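Local coordinates for cytochrome c (Chlorobaculum tepidum, PDB 3A9F), which carries electrons as the mono-heme electron carrier domain of the cytochrome cz subunit of the green bacterial P840 photosynthetic reaction centre, at the heme c site. Coordinates in Å, arbitrary orientation; residue numbers count along the deposited sequence, not the author numbering.

The heme c site. Residues 37-38, 41-42, 44, 47, 50-51, 54-55, 64, 68, 71-74, 76, 84, 88. With HEC (heme c), chain B.
The two faces of the heme c plane carry different groups. On one, the His42 imidazole stands upright, with HEC CHD at its edge, in plane, and beside it Val47 lays CG2 over the pyrrole ring that holds NA, 3.9 Å from its centroid, a CH-pi contact. On the opposite face Met68 bends at chi2 and chi3 so that its sulfur sits under the iron. There too Phe71, with Met68 CA over the rim of one face and HEC O2D of the other propionate at its edge, in plane, meets the HEC pyrrole of ND edge to face, the planes at 66°. The Tyr55 ring is clamped between Ile64 CB over its centre and Lys54 CG toward the rim of the other face, and meets propionate oxygen HEC O2A at its edge, in plane.

The iron is near octahedral: the proximal ligand His42 NE2 binds FE at 2.0 Å and Met68 SD binds it at 2.3 Å, at 174° to one another. His42 belongs to the haem-binding CXXCH motif, whose Cys38 SG is joined to HEC CAB and Cys41 SG to HEC CAC by thioether bonds.

One propionate is gripped firmly. Its O2A accepts hydrogen bonds from Tyr55 OH at 2.6 Å and from Lys54 NZ at 2.9 Å, the latter also a salt bridge, delivered by an extended lysine chain; water 1 links the same NZ to O1A. Leu50 CD2 packs 3.4 Å from the carboxylate carbon CGA. The lysine, if charged, would be expected to stabilise the propionate's negative charge. An alanine at Tyr55 would remove the phenol donor and the ring held between Ile64 and Lys54, and would probably loosen both the propionate and the lysine that grips it.

Covalent attachment and histidine-methionine ligation thus fix the heme as the redox centre of this electron carrier domain, which is likely to suit it to electron transfer with little structural change.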
loop_
_atom_site.group_PDB
_atom_site.type_symbol
_atom_site.label_atom_id
_atom_site.label_comp_id
_atom_site.label_asym_id
_atom_site.label_seq_id
_atom_site.Cartn_x
_atom_site.Cartn_y
_atom_site.Cartn_z
ATOM N N ARG A 37 -0.038 -9.037 -1.970
ATOM C CA ARG A 37 1.261 -8.469 -2.310
ATOM C C ARG A 37 2.126 -8.139 -1.098
ATOM O O ARG A 37 3.343 -8.152 -1.205
ATOM C CB ARG A 37 1.110 -7.214 -3.172
ATOM C CG ARG A 37 0.501 -7.472 -4.551
ATOM C CD ARG A 37 1.310 -8.450 -5.377
ATOM N NE ARG A 37 0.812 -8.498 -6.752
ATOM C CZ ARG A 37 0.729 -9.611 -7.488
ATOM N NH1 ARG A 37 1.050 -10.792 -6.973
ATOM N NH2 ARG A 37 0.311 -9.546 -8.749
ATOM N N CYS A 38 1.509 -7.834 0.037
ATOM C CA CYS A 38 2.258 -7.299 1.171
ATOM C C CYS A 38 2.449 -8.304 2.297
ATOM O O CYS A 38 2.854 -7.918 3.397
ATOM C CB CYS A 38 1.601 -6.013 1.690
ATOM S SG CYS A 38 1.461 -4.722 0.441
ATOM N N CYS A 41 7.022 -11.399 1.599
ATOM C CA CYS A 41 8.388 -11.402 2.156
ATOM C C CYS A 41 8.433 -11.250 3.657
ATOM O O CYS A 41 9.409 -11.627 4.299
ATOM C CB CYS A 41 9.205 -10.292 1.520
ATOM S SG CYS A 41 9.328 -10.456 -0.266
ATOM N N HIS A 42 7.392 -10.632 4.191
ATOM C CA HIS A 42 7.187 -10.423 5.609
ATOM C C HIS A 42 5.693 -10.224 5.766
ATOM O O HIS A 42 5.004 -9.832 4.814
ATOM C CB HIS A 42 7.939 -9.169 6.105
ATOM C CG HIS A 42 7.596 -7.909 5.351
ATOM N ND1 HIS A 42 6.479 -7.142 5.632
ATOM C CD2 HIS A 42 8.247 -7.265 4.351
ATOM C CE1 HIS A 42 6.444 -6.099 4.824
ATOM N NE2 HIS A 42 7.504 -6.141 4.037
ATOM N N LEU A 44 2.439 -8.178 6.740
ATOM C CA LEU A 44 2.128 -6.774 6.890
ATOM C C LEU A 44 2.013 -6.451 8.380
ATOM O O LEU A 44 2.454 -5.382 8.821
ATOM C CB LEU A 44 0.857 -6.414 6.115
ATOM C CG LEU A 44 0.428 -4.953 6.121
ATOM C CD1 LEU A 44 1.566 -4.038 5.656
ATOM C CD2 LEU A 44 -0.805 -4.772 5.242
ATOM N N VAL A 47 5.098 -5.077 10.297
ATOM C CA VAL A 47 5.545 -3.720 10.011
ATOM C C VAL A 47 4.415 -2.700 10.125
ATOM O O VAL A 47 4.599 -1.541 9.762
ATOM C CB VAL A 47 6.216 -3.599 8.616
ATOM C CG1 VAL A 47 7.503 -4.444 8.549
ATOM C CG2 VAL A 47 5.249 -3.982 7.492
ATOM N N LEU A 50 4.910 0.531 12.474
ATOM C CA LEU A 50 5.890 1.350 11.790
ATOM C C LEU A 50 5.269 1.981 10.546
ATOM O O LEU A 50 5.461 3.167 10.278
ATOM C CB LEU A 50 7.088 0.491 11.400
ATOM C CG LEU A 50 8.326 1.138 10.779
ATOM C CD1 LEU A 50 9.478 0.182 10.933
ATOM C CD2 LEU A 50 8.121 1.462 9.323
ATOM N N PHE A 51 4.532 1.187 9.775
ATOM C CA PHE A 51 3.882 1.732 8.598
ATOM C C PHE A 51 3.010 2.934 8.948
ATOM O O PHE A 51 3.078 3.976 8.286
ATOM C CB PHE A 51 3.043 0.683 7.874
ATOM C CG PHE A 51 2.266 1.259 6.739
ATOM C CD1 PHE A 51 2.887 1.527 5.526
ATOM C CD2 PHE A 51 0.936 1.638 6.914
ATOM C CE1 PHE A 51 2.171 2.103 4.474
ATOM C CE2 PHE A 51 0.216 2.210 5.866
ATOM C CZ PHE A 51 0.839 2.447 4.652
ATOM N N LYS A 54 5.374 5.974 10.526
ATOM C CA LYS A 54 6.442 6.497 9.686
ATOM C C LYS A 54 5.977 6.921 8.296
ATOM O O LYS A 54 6.549 7.834 7.704
ATOM C CB LYS A 54 7.579 5.472 9.595
ATOM C CG LYS A 54 8.805 5.907 8.808
ATOM C CD LYS A 54 9.957 4.929 9.041
ATOM C CE LYS A 54 11.171 5.282 8.205
ATOM N NZ LYS A 54 12.265 4.285 8.435
ATOM N N TYR A 55 4.967 6.237 7.759
ATOM C CA TYR A 55 4.562 6.466 6.376
ATOM C C TYR A 55 3.154 7.010 6.236
ATOM O O TYR A 55 2.960 8.021 5.573
ATOM C CB TYR A 55 4.771 5.200 5.530
ATOM C CG TYR A 55 6.219 4.760 5.510
ATOM C CD1 TYR A 55 7.168 5.466 4.772
ATOM C CD2 TYR A 55 6.643 3.656 6.246
ATOM C CE1 TYR A 55 8.511 5.088 4.767
ATOM C CE2 TYR A 55 7.982 3.265 6.236
ATOM C CZ TYR A 55 8.903 3.970 5.490
ATOM O OH TYR A 55 10.223 3.586 5.511
ATOM N N ILE A 64 6.698 4.334 0.320
ATOM C CA ILE A 64 7.079 3.013 0.796
ATOM C C ILE A 64 6.578 1.902 -0.149
ATOM O O ILE A 64 7.287 0.904 -0.367
ATOM C CB ILE A 64 6.714 2.778 2.293
ATOM C CG1 ILE A 64 7.421 1.532 2.846
ATOM C CG2 ILE A 64 5.215 2.683 2.523
ATOM C CD1 ILE A 64 8.939 1.574 2.798
ATOM N N MET A 68 8.995 -0.943 -1.955
ATOM C CA MET A 68 8.753 -2.384 -1.965
ATOM C C MET A 68 8.636 -2.929 -3.388
ATOM O O MET A 68 9.203 -3.981 -3.712
ATOM C CB MET A 68 7.515 -2.718 -1.131
ATOM C CG MET A 68 7.629 -2.260 0.314
ATOM S SD MET A 68 8.914 -3.208 1.200
ATOM C CE MET A 68 9.703 -1.813 2.009
ATOM N N PHE A 71 11.944 -3.783 -5.040
ATOM C CA PHE A 71 12.749 -4.914 -4.562
ATOM C C PHE A 71 12.602 -6.117 -5.501
ATOM O O PHE A 71 11.524 -6.370 -6.028
ATOM C CB PHE A 71 12.330 -5.345 -3.152
ATOM C CG PHE A 71 12.673 -4.360 -2.055
ATOM C CD1 PHE A 71 13.563 -3.300 -2.261
ATOM C CD2 PHE A 71 12.098 -4.507 -0.804
ATOM C CE1 PHE A 71 13.868 -2.403 -1.224
ATOM C CE2 PHE A 71 12.416 -3.629 0.246
ATOM C CZ PHE A 71 13.295 -2.574 0.023
ATOM N N PRO A 72 13.685 -6.887 -5.692
ATOM C CA PRO A 72 13.582 -8.079 -6.543
ATOM C C PRO A 72 12.522 -9.048 -6.047
ATOM O O PRO A 72 12.444 -9.318 -4.841
ATOM C CB PRO A 72 14.970 -8.737 -6.428
ATOM C CG PRO A 72 15.830 -7.757 -5.779
ATOM C CD PRO A 72 15.006 -6.755 -5.058
ATOM N N GLY A 73 11.719 -9.568 -6.974
ATOM C CA GLY A 73 10.713 -10.573 -6.655
ATOM C C GLY A 73 9.457 -10.021 -6.016
ATOM O O GLY A 73 8.618 -10.796 -5.567
ATOM N N SER A 74 9.286 -8.695 -5.995
ATOM C CA SER A 74 8.106 -8.111 -5.353
ATOM C C SER A 74 6.809 -8.522 -6.047
ATOM O O SER A 74 5.757 -8.568 -5.412
ATOM C CB SER A 74 8.203 -6.589 -5.330
ATOM O OG SER A 74 7.925 -6.067 -6.614
ATOM N N ILE A 76 5.012 -6.729 -7.803
ATOM C CA ILE A 76 4.085 -5.591 -7.742
ATOM C C ILE A 76 4.140 -4.797 -9.040
ATOM O O ILE A 76 5.189 -4.241 -9.398
ATOM C CB ILE A 76 4.407 -4.694 -6.519
ATOM C CG1 ILE A 76 4.193 -5.478 -5.218
ATOM C CG2 ILE A 76 3.565 -3.417 -6.526
ATOM C CD1 ILE A 76 4.798 -4.800 -3.970
ATOM N N ILE A 84 -2.875 -0.551 -4.064
ATOM C CA ILE A 84 -2.400 -0.810 -2.722
ATOM C C ILE A 84 -2.229 0.492 -1.959
ATOM O O ILE A 84 -2.636 0.589 -0.801
ATOM C CB ILE A 84 -1.078 -1.618 -2.775
ATOM C CG1 ILE A 84 -1.374 -3.043 -3.244
ATOM C CG2 ILE A 84 -0.362 -1.602 -1.398
ATOM C CD1 ILE A 84 -0.132 -3.832 -3.666
ATOM N N LEU A 88 -4.166 1.355 1.517
ATOM C CA LEU A 88 -3.412 1.617 2.744
ATOM C C LEU A 88 -3.658 3.044 3.241
ATOM O O LEU A 88 -3.827 3.262 4.454
ATOM C CB LEU A 88 -1.926 1.403 2.527
ATOM C CG LEU A 88 -1.502 -0.044 2.326
ATOM C CD1 LEU A 88 -0.058 -0.066 1.809
ATOM C CD2 LEU A 88 -1.663 -0.860 3.623
HETATM FE FE HEC B . 8.087 -4.700 2.736
HETATM C CHA HEC B . 10.230 -3.581 5.138
HETATM C CHB HEC B . 5.679 -2.535 3.906
HETATM C CHC HEC B . 5.913 -5.839 0.373
HETATM C CHD HEC B . 10.510 -6.734 1.477
HETATM N NA HEC B . 7.983 -3.339 4.218
HETATM C C1A HEC B . 8.991 -3.008 5.107
HETATM C C2A HEC B . 8.539 -1.947 5.979
HETATM C C3A HEC B . 7.278 -1.647 5.611
HETATM C C4A HEC B . 6.904 -2.526 4.534
HETATM C CMA HEC B . 6.314 -0.604 6.210
HETATM C CAA HEC B . 9.397 -1.294 7.076
HETATM C CBA HEC B . 10.192 -0.142 6.467
HETATM C CGA HEC B . 10.921 0.647 7.518
HETATM O O1A HEC B . 11.419 0.055 8.499
HETATM O O2A HEC B . 11.002 1.878 7.364
HETATM N NB HEC B . 6.135 -4.321 2.269
HETATM C C1B HEC B . 5.352 -3.328 2.832
HETATM C C2B HEC B . 4.129 -3.223 2.071
HETATM C C3B HEC B . 4.204 -4.131 1.084
HETATM C C4B HEC B . 5.452 -4.832 1.188
HETATM C CMB HEC B . 3.036 -2.184 2.400
HETATM C CAB HEC B . 3.258 -4.436 -0.080
HETATM C CBB HEC B . 3.275 -3.225 -1.050
HETATM N NC HEC B . 8.195 -6.049 1.223
HETATM C C1C HEC B . 7.165 -6.401 0.377
HETATM C C2C HEC B . 7.624 -7.439 -0.504
HETATM C C3C HEC B . 8.907 -7.720 -0.173
HETATM C C4C HEC B . 9.283 -6.818 0.883
HETATM C CMC HEC B . 6.724 -8.149 -1.520
HETATM C CAC HEC B . 9.884 -8.761 -0.765
HETATM C CBC HEC B . 10.063 -8.644 -2.299
HETATM N ND HEC B . 10.042 -5.087 3.232
HETATM C C1D HEC B . 10.877 -5.947 2.536
HETATM C C2D HEC B . 12.197 -5.920 3.116
HETATM C C3D HEC B . 12.108 -4.960 4.241
HETATM C C4D HEC B . 10.754 -4.479 4.255
HETATM C CMD HEC B . 13.379 -6.725 2.608
HETATM C CAD HEC B . 13.251 -4.576 5.181
HETATM C CBD HEC B . 14.155 -3.533 4.535
HETATM C CGD HEC B . 13.429 -2.223 4.478
HETATM O O1D HEC B . 13.103 -1.659 5.551
HETATM O O2D HEC B . 13.149 -1.765 3.343
HETATM O O HOH W 1 12.526 1.831 10.341
#